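Local structure of PRESAN domain-containing protein (Plasmodium falciparum, 7D2W) at residues 61-75 with 135-149. The protein is of unknown function but belongs to the PHIST family of malaria parasites, probably carries a signal sequence and probably acts by binding other proteins. Numbering follows the deposited sequence.
Sequences QVPPRTYLLNIWNHK and QTNRFYNLLNKKAPI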
loop_
_atom_site.group_PDB
_atom_site.type_symbol
_atom_site.label_atom_id
_atom_site.label_comp_id
_atom_site.label_asym_id
_atom_site.label_seq_id
_atom_site.Cartn_x
_atom_site.Cartn_y
_atom_site.Cartn_z
ATOM N N GLN A 61 27.388 -10.029 -6.955
ATOM C CA GLN A 61 28.146 -8.987 -7.621
ATOM C C GLN A 61 27.239 -8.309 -8.628
ATOM O O GLN A 61 26.234 -8.879 -9.061
ATOM C CB GLN A 61 29.370 -9.548 -8.355
ATOM C CG GLN A 61 30.272 -10.426 -7.522
ATOM C CD GLN A 61 31.530 -10.821 -8.271
ATOM O OE1 GLN A 61 31.475 -11.220 -9.436
ATOM N NE2 GLN A 61 32.674 -10.698 -7.609
ATOM N N VAL A 62 27.609 -7.090 -9.007
ATOM C CA VAL A 62 26.896 -6.373 -10.061
ATOM C C VAL A 62 26.982 -7.198 -11.343
ATOM O O VAL A 62 28.081 -7.538 -11.788
ATOM C CB VAL A 62 27.459 -4.959 -10.262
ATOM C CG1 VAL A 62 26.643 -4.209 -11.303
ATOM C CG2 VAL A 62 27.463 -4.214 -8.944
ATOM N N PRO A 63 25.854 -7.558 -11.943
ATOM C CA PRO A 63 25.884 -8.332 -13.193
ATOM C C PRO A 63 26.044 -7.411 -14.389
ATOM O O PRO A 63 26.013 -6.182 -14.229
ATOM C CB PRO A 63 24.513 -9.024 -13.198
ATOM C CG PRO A 63 23.633 -8.064 -12.485
ATOM C CD PRO A 63 24.484 -7.363 -11.440
ATOM N N PRO A 64 26.220 -7.957 -15.597
ATOM C CA PRO A 64 26.339 -7.097 -16.781
ATOM C C PRO A 64 25.069 -6.296 -17.007
ATOM O O PRO A 64 23.985 -6.672 -16.558
ATOM C CB PRO A 64 26.572 -8.084 -17.927
ATOM C CG PRO A 64 27.147 -9.292 -17.281
ATOM C CD PRO A 64 26.520 -9.368 -15.913
ATOM N N ARG A 65 25.220 -5.186 -17.743
ATOM C CA ARG A 65 24.122 -4.234 -17.901
ATOM C C ARG A 65 22.925 -4.863 -18.610
ATOM O O ARG A 65 21.772 -4.615 -18.225
ATOM C CB ARG A 65 24.612 -2.996 -18.660
ATOM C CG ARG A 65 23.519 -2.290 -19.450
ATOM C CD ARG A 65 24.062 -1.123 -20.242
ATOM N NE ARG A 65 24.361 -0.001 -19.366
ATOM C CZ ARG A 65 23.669 1.130 -19.339
ATOM N NH1 ARG A 65 22.638 1.301 -20.153
ATOM N NH2 ARG A 65 24.016 2.088 -18.498
ATOM N N THR A 66 23.175 -5.684 -19.645
ATOM C CA THR A 66 22.096 -6.429 -20.299
ATOM C C THR A 66 21.276 -7.211 -19.284
ATOM O O THR A 66 20.041 -7.255 -19.359
ATOM C CB THR A 66 22.665 -7.393 -21.342
ATOM O OG1 THR A 66 23.216 -6.659 -22.436
ATOM C CG2 THR A 66 21.574 -8.337 -21.853
ATOM N N TYR A 67 21.952 -7.844 -18.333
ATOM C CA TYR A 67 21.256 -8.569 -17.279
ATOM C C TYR A 67 20.405 -7.615 -16.463
ATOM O O TYR A 67 19.216 -7.859 -16.224
ATOM C CB TYR A 67 22.287 -9.284 -16.403
ATOM C CG TYR A 67 21.778 -10.411 -15.523
ATOM C CD1 TYR A 67 20.455 -10.466 -15.102
ATOM C CD2 TYR A 67 22.644 -11.395 -15.081
ATOM C CE1 TYR A 67 20.014 -11.483 -14.278
ATOM C CE2 TYR A 67 22.219 -12.413 -14.260
ATOM C CZ TYR A 67 20.904 -12.454 -13.855
ATOM O OH TYR A 67 20.476 -13.467 -13.024
ATOM N N LEU A 68 21.001 -6.496 -16.043
ATOM C CA LEU A 68 20.261 -5.508 -15.267
ATOM C C LEU A 68 19.049 -4.981 -16.029
ATOM O O LEU A 68 17.987 -4.754 -15.432
ATOM C CB LEU A 68 21.201 -4.366 -14.878
ATOM C CG LEU A 68 22.186 -4.797 -13.788
ATOM C CD1 LEU A 68 23.147 -3.668 -13.452
ATOM C CD2 LEU A 68 21.438 -5.262 -12.536
ATOM N N LEU A 69 19.178 -4.785 -17.350
ATOM C CA LEU A 69 18.036 -4.286 -18.115
ATOM C C LEU A 69 16.939 -5.336 -18.213
ATOM O O LEU A 69 15.750 -5.004 -18.199
ATOM C CB LEU A 69 18.481 -3.846 -19.513
ATOM C CG LEU A 69 19.501 -2.696 -19.510
ATOM C CD1 LEU A 69 20.169 -2.478 -20.863
ATOM C CD2 LEU A 69 18.824 -1.428 -19.022
ATOM N N ASN A 70 17.328 -6.604 -18.322
ATOM C CA ASN A 70 16.379 -7.711 -18.310
ATOM C C ASN A 70 15.583 -7.734 -17.002
ATOM O O ASN A 70 14.359 -7.874 -17.021
ATOM C CB ASN A 70 17.147 -9.022 -18.506
ATOM C CG ASN A 70 16.244 -10.220 -18.688
ATOM O OD1 ASN A 70 15.738 -10.786 -17.718
ATOM N ND2 ASN A 70 16.060 -10.639 -19.937
ATOM N N ILE A 71 16.281 -7.590 -15.879
ATOM C CA ILE A 71 15.606 -7.527 -14.580
ATOM C C ILE A 71 14.604 -6.375 -14.546
ATOM O O ILE A 71 13.470 -6.535 -14.076
ATOM C CB ILE A 71 16.653 -7.401 -13.456
ATOM C CG1 ILE A 71 17.348 -8.744 -13.223
ATOM C CG2 ILE A 71 16.025 -6.882 -12.175
ATOM C CD1 ILE A 71 18.726 -8.602 -12.621
ATOM N N TRP A 72 14.996 -5.199 -15.049
ATOM C CA TRP A 72 14.077 -4.061 -15.066
ATOM C C TRP A 72 12.830 -4.333 -15.917
ATOM O O TRP A 72 11.728 -3.891 -15.573
ATOM C CB TRP A 72 14.814 -2.816 -15.564
ATOM C CG TRP A 72 14.071 -1.523 -15.373
ATOM C CD1 TRP A 72 13.571 -0.713 -16.357
ATOM C CD2 TRP A 72 13.751 -0.883 -14.127
ATOM N NE1 TRP A 72 12.964 0.387 -15.796
ATOM C CE2 TRP A 72 13.064 0.309 -14.435
ATOM C CE3 TRP A 72 13.988 -1.199 -12.782
ATOM C CZ2 TRP A 72 12.601 1.183 -13.454
ATOM C CZ3 TRP A 72 13.525 -0.323 -11.802
ATOM C CH2 TRP A 72 12.852 0.859 -12.149
ATOM N N ASN A 73 12.979 -5.048 -17.035
ATOM C CA ASN A 73 11.800 -5.406 -17.819
ATOM C C ASN A 73 10.866 -6.315 -17.024
ATOM O O ASN A 73 9.643 -6.174 -17.105
ATOM C CB ASN A 73 12.213 -6.075 -19.134
ATOM C CG ASN A 73 12.867 -5.103 -20.092
ATOM O OD1 ASN A 73 12.668 -3.890 -19.990
ATOM N ND2 ASN A 73 13.648 -5.626 -21.034
ATOM N N HIS A 74 11.417 -7.259 -16.255
ATOM C CA HIS A 74 10.571 -8.066 -15.379
ATOM C C HIS A 74 9.904 -7.200 -14.306
ATOM O O HIS A 74 8.752 -7.444 -13.930
ATOM C CB HIS A 74 11.384 -9.188 -14.722
ATOM C CG HIS A 74 11.808 -10.275 -15.668
ATOM N ND1 HIS A 74 10.916 -11.140 -16.273
ATOM C CD2 HIS A 74 13.039 -10.630 -16.111
ATOM C CE1 HIS A 74 11.582 -11.977 -17.053
ATOM N NE2 HIS A 74 12.870 -11.686 -16.979
ATOM N N LYS A 75 10.621 -6.203 -13.781
ATOM C CA LYS A 75 10.003 -5.258 -12.847
ATOM C C LYS A 75 8.822 -4.544 -13.500
ATOM O O LYS A 75 7.738 -4.440 -12.912
ATOM C CB LYS A 75 11.045 -4.247 -12.355
ATOM C CG LYS A 75 10.455 -3.126 -11.469
ATOM C CD LYS A 75 10.154 -1.869 -12.283
ATOM C CE LYS A 75 9.626 -0.725 -11.402
ATOM N NZ LYS A 75 9.188 0.401 -12.282
ATOM N N GLN A 135 10.734 6.402 -12.561
ATOM C CA GLN A 135 11.540 5.310 -12.026
ATOM C C GLN A 135 12.596 4.841 -13.021
ATOM O O GLN A 135 13.746 4.596 -12.644
ATOM C CB GLN A 135 10.633 4.144 -11.614
ATOM C CG GLN A 135 9.825 4.485 -10.365
ATOM C CD GLN A 135 9.030 3.307 -9.850
ATOM O OE1 GLN A 135 8.895 2.284 -10.528
ATOM N NE2 GLN A 135 8.508 3.435 -8.639
ATOM N N THR A 136 12.222 4.680 -14.292
ATOM C CA THR A 136 13.191 4.238 -15.291
ATOM C C THR A 136 14.361 5.212 -15.393
ATOM O O THR A 136 15.521 4.792 -15.503
ATOM C CB THR A 136 12.501 4.074 -16.645
ATOM O OG1 THR A 136 11.598 2.966 -16.569
ATOM C CG2 THR A 136 13.529 3.816 -17.767
ATOM N N ASN A 137 14.079 6.517 -15.341
ATOM C CA ASN A 137 15.157 7.502 -15.388
ATOM C C ASN A 137 16.071 7.372 -14.178
ATOM O O ASN A 137 17.299 7.433 -14.313
ATOM C CB ASN A 137 14.586 8.920 -15.460
ATOM C CG ASN A 137 13.936 9.211 -16.789
ATOM O OD1 ASN A 137 14.200 8.526 -17.778
ATOM N ND2 ASN A 137 13.076 10.225 -16.823
ATOM N N ARG A 138 15.487 7.217 -12.983
ATOM C CA ARG A 138 16.298 6.987 -11.794
ATOM C C ARG A 138 17.104 5.696 -11.918
ATOM O O ARG A 138 18.233 5.618 -11.425
ATOM C CB ARG A 138 15.409 6.960 -10.545
ATOM C CG ARG A 138 14.887 8.356 -10.126
ATOM C CD ARG A 138 13.681 8.287 -9.181
ATOM N NE ARG A 138 13.918 7.428 -8.022
ATOM C CZ ARG A 138 12.975 6.713 -7.403
ATOM N NH1 ARG A 138 11.701 6.755 -7.808
ATOM N NH2 ARG A 138 13.306 5.956 -6.368
ATOM N N PHE A 139 16.554 4.685 -12.598
ATOM C CA PHE A 139 17.276 3.430 -12.778
ATOM C C PHE A 139 18.509 3.617 -13.660
ATOM O O PHE A 139 19.604 3.151 -13.321
ATOM C CB PHE A 139 16.334 2.379 -13.377
ATOM C CG PHE A 139 16.970 1.044 -13.608
ATOM C CD1 PHE A 139 17.453 0.296 -12.545
ATOM C CD2 PHE A 139 17.059 0.521 -14.886
ATOM C CE1 PHE A 139 18.027 -0.941 -12.754
ATOM C CE2 PHE A 139 17.629 -0.725 -15.103
ATOM C CZ PHE A 139 18.111 -1.454 -14.029
ATOM N N TYR A 140 18.353 4.297 -14.798
ATOM C CA TYR A 140 19.493 4.497 -15.687
ATOM C C TYR A 140 20.573 5.347 -15.028
ATOM O O TYR A 140 21.770 5.114 -15.236
ATOM C CB TYR A 140 19.021 5.115 -17.002
ATOM C CG TYR A 140 18.584 4.076 -18.001
ATOM C CD1 TYR A 140 19.507 3.452 -18.834
ATOM C CD2 TYR A 140 17.252 3.712 -18.111
ATOM C CE1 TYR A 140 19.107 2.493 -19.751
ATOM C CE2 TYR A 140 16.841 2.754 -19.019
ATOM C CZ TYR A 140 17.767 2.150 -19.836
ATOM O OH TYR A 140 17.354 1.202 -20.742
ATOM N N ASN A 141 20.178 6.328 -14.217
ATOM C CA ASN A 141 21.175 7.125 -13.512
ATOM C C ASN A 141 21.958 6.275 -12.518
ATOM O O ASN A 141 23.179 6.413 -12.401
ATOM C CB ASN A 141 20.503 8.317 -12.831
ATOM C CG ASN A 141 19.973 9.334 -13.835
ATOM O OD1 ASN A 141 20.029 9.111 -15.045
ATOM N ND2 ASN A 141 19.455 10.452 -13.338
ATOM N N LEU A 142 21.276 5.378 -11.806
ATOM C CA LEU A 142 21.963 4.448 -10.918
ATOM C C LEU A 142 22.958 3.591 -11.683
ATOM O O LEU A 142 24.099 3.407 -11.249
ATOM C CB LEU A 142 20.943 3.559 -10.219
ATOM C CG LEU A 142 21.185 3.214 -8.760
ATOM C CD1 LEU A 142 21.489 4.464 -7.963
ATOM C CD2 LEU A 142 19.938 2.555 -8.235
ATOM N N LEU A 143 22.531 3.044 -12.819
ATOM C CA LEU A 143 23.430 2.229 -13.629
ATOM C C LEU A 143 24.656 3.026 -14.052
ATOM O O LEU A 143 25.796 2.566 -13.909
ATOM C CB LEU A 143 22.694 1.699 -14.861
ATOM C CG LEU A 143 21.555 0.700 -14.643
ATOM C CD1 LEU A 143 21.239 -0.016 -15.938
ATOM C CD2 LEU A 143 21.874 -0.291 -13.531
ATOM N N ASN A 144 24.437 4.232 -14.573
ATOM C CA ASN A 144 25.537 4.984 -15.163
ATOM C C ASN A 144 26.554 5.413 -14.114
ATOM O O ASN A 144 27.741 5.538 -14.425
ATOM C CB ASN A 144 24.987 6.186 -15.937
ATOM C CG ASN A 144 24.173 5.767 -17.161
ATOM O OD1 ASN A 144 24.333 4.660 -17.673
ATOM N ND2 ASN A 144 23.297 6.654 -17.629
ATOM N N LYS A 145 26.126 5.609 -12.867
ATOM C CA LYS A 145 27.058 5.975 -11.808
ATOM C C LYS A 145 27.689 4.760 -11.139
ATOM O O LYS A 145 28.354 4.921 -10.106
ATOM C CB LYS A 145 26.377 6.839 -10.749
ATOM C CG LYS A 145 25.518 6.068 -9.727
ATOM C CD LYS A 145 25.202 6.937 -8.507
ATOM C CE LYS A 145 24.623 6.106 -7.365
ATOM N NZ LYS A 145 23.750 6.914 -6.464
ATOM N N LYS A 146 27.498 3.566 -11.713
ATOM C CA LYS A 146 28.097 2.318 -11.240
ATOM C C LYS A 146 27.850 2.101 -9.745
ATOM O O LYS A 146 28.773 1.978 -8.947
ATOM C CB LYS A 146 29.591 2.289 -11.578
ATOM C CG LYS A 146 29.923 2.735 -12.992
ATOM C CD LYS A 146 29.341 1.789 -14.058
ATOM C CE LYS A 146 29.688 0.314 -13.818
ATOM N NZ LYS A 146 30.855 -0.122 -14.649
ATOM N N ALA A 147 26.570 2.008 -9.383
ATOM C CA ALA A 147 26.227 1.821 -7.983
ATOM C C ALA A 147 26.447 0.369 -7.570
ATOM O O ALA A 147 26.338 -0.540 -8.397
ATOM C CB ALA A 147 24.773 2.217 -7.728
ATOM N N PRO A 148 26.761 0.129 -6.293
ATOM C CA PRO A 148 26.923 -1.248 -5.809
ATOM C C PRO A 148 25.639 -2.049 -5.974
ATOM O O PRO A 148 24.530 -1.507 -6.012
ATOM C CB PRO A 148 27.269 -1.075 -4.323
ATOM C CG PRO A 148 27.681 0.342 -4.169
ATOM C CD PRO A 148 26.944 1.120 -5.220
ATOM N N ILE A 149 25.805 -3.371 -6.045
ATOM C CA ILE A 149 24.668 -4.243 -6.314
ATOM C C ILE A 149 23.614 -4.111 -5.216
ATOM O O ILE A 149 22.408 -4.156 -5.493
ATOM C CB ILE A 149 25.140 -5.702 -6.499
ATOM C CG1 ILE A 149 23.991 -6.572 -7.002
ATOM C CG2 ILE A 149 25.725 -6.270 -5.210
ATOM C CD1 ILE A 149 23.303 -6.026 -8.238
HETATM O O HOH W 1 9.680 1.655 -14.814
#
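Trp72 and Phe139 lie face to face in an offset stack. The Trp72 five-membered ring and the Phe139 ring have centroids 4.3 Å apart and planes only 6° from parallel. Both residues hold CG anti to the backbone N (chi1 -168° in Trp72), which sends each ring across to the other helix. Phe139 CB adds a CH-pi contact over the Trp72 six-membered ring. Lys75 CD lies over the opposite indole face, toward its rim, and Leu143 CG over the far face of Phe139, also toward the rim. At the indole edge, Trp72 NE1 donates to Thr136 OG1 at 3.0 Å, in the ring plane, which, with the stack, helps to fix the rotation of the indole. Lys75 bends at chi2, and NZ donates a hydrogen bond to Gln135 OE1 (2.6 Å), nearly in line with the C=O bond. A water joins Lys75 NZ to Thr136 OG1. The NE2 of Gln135 turns to Glu162 and Cys159 of helix 149-181.

Leu68 CD1 meets Leu143 CD2 at 3.6 Å, while Leu69 CD2 packs on the Tyr140 hydroxyl end. Leu143 CD1 lies over one face of the Arg65 guanidinium. Asn144 OD1 meets its edge, the two planes nearly coplanar, but the NH2 bond is weak. In the loop before helix 65-93, Val62 CG2 lies 3.7 Å from CB of Ile149, the first residue of helix 149-181. The helical segments 65-75 and 135-144 run antiparallel, at 160°, as in the four-helix bundle of this PRESAN domain.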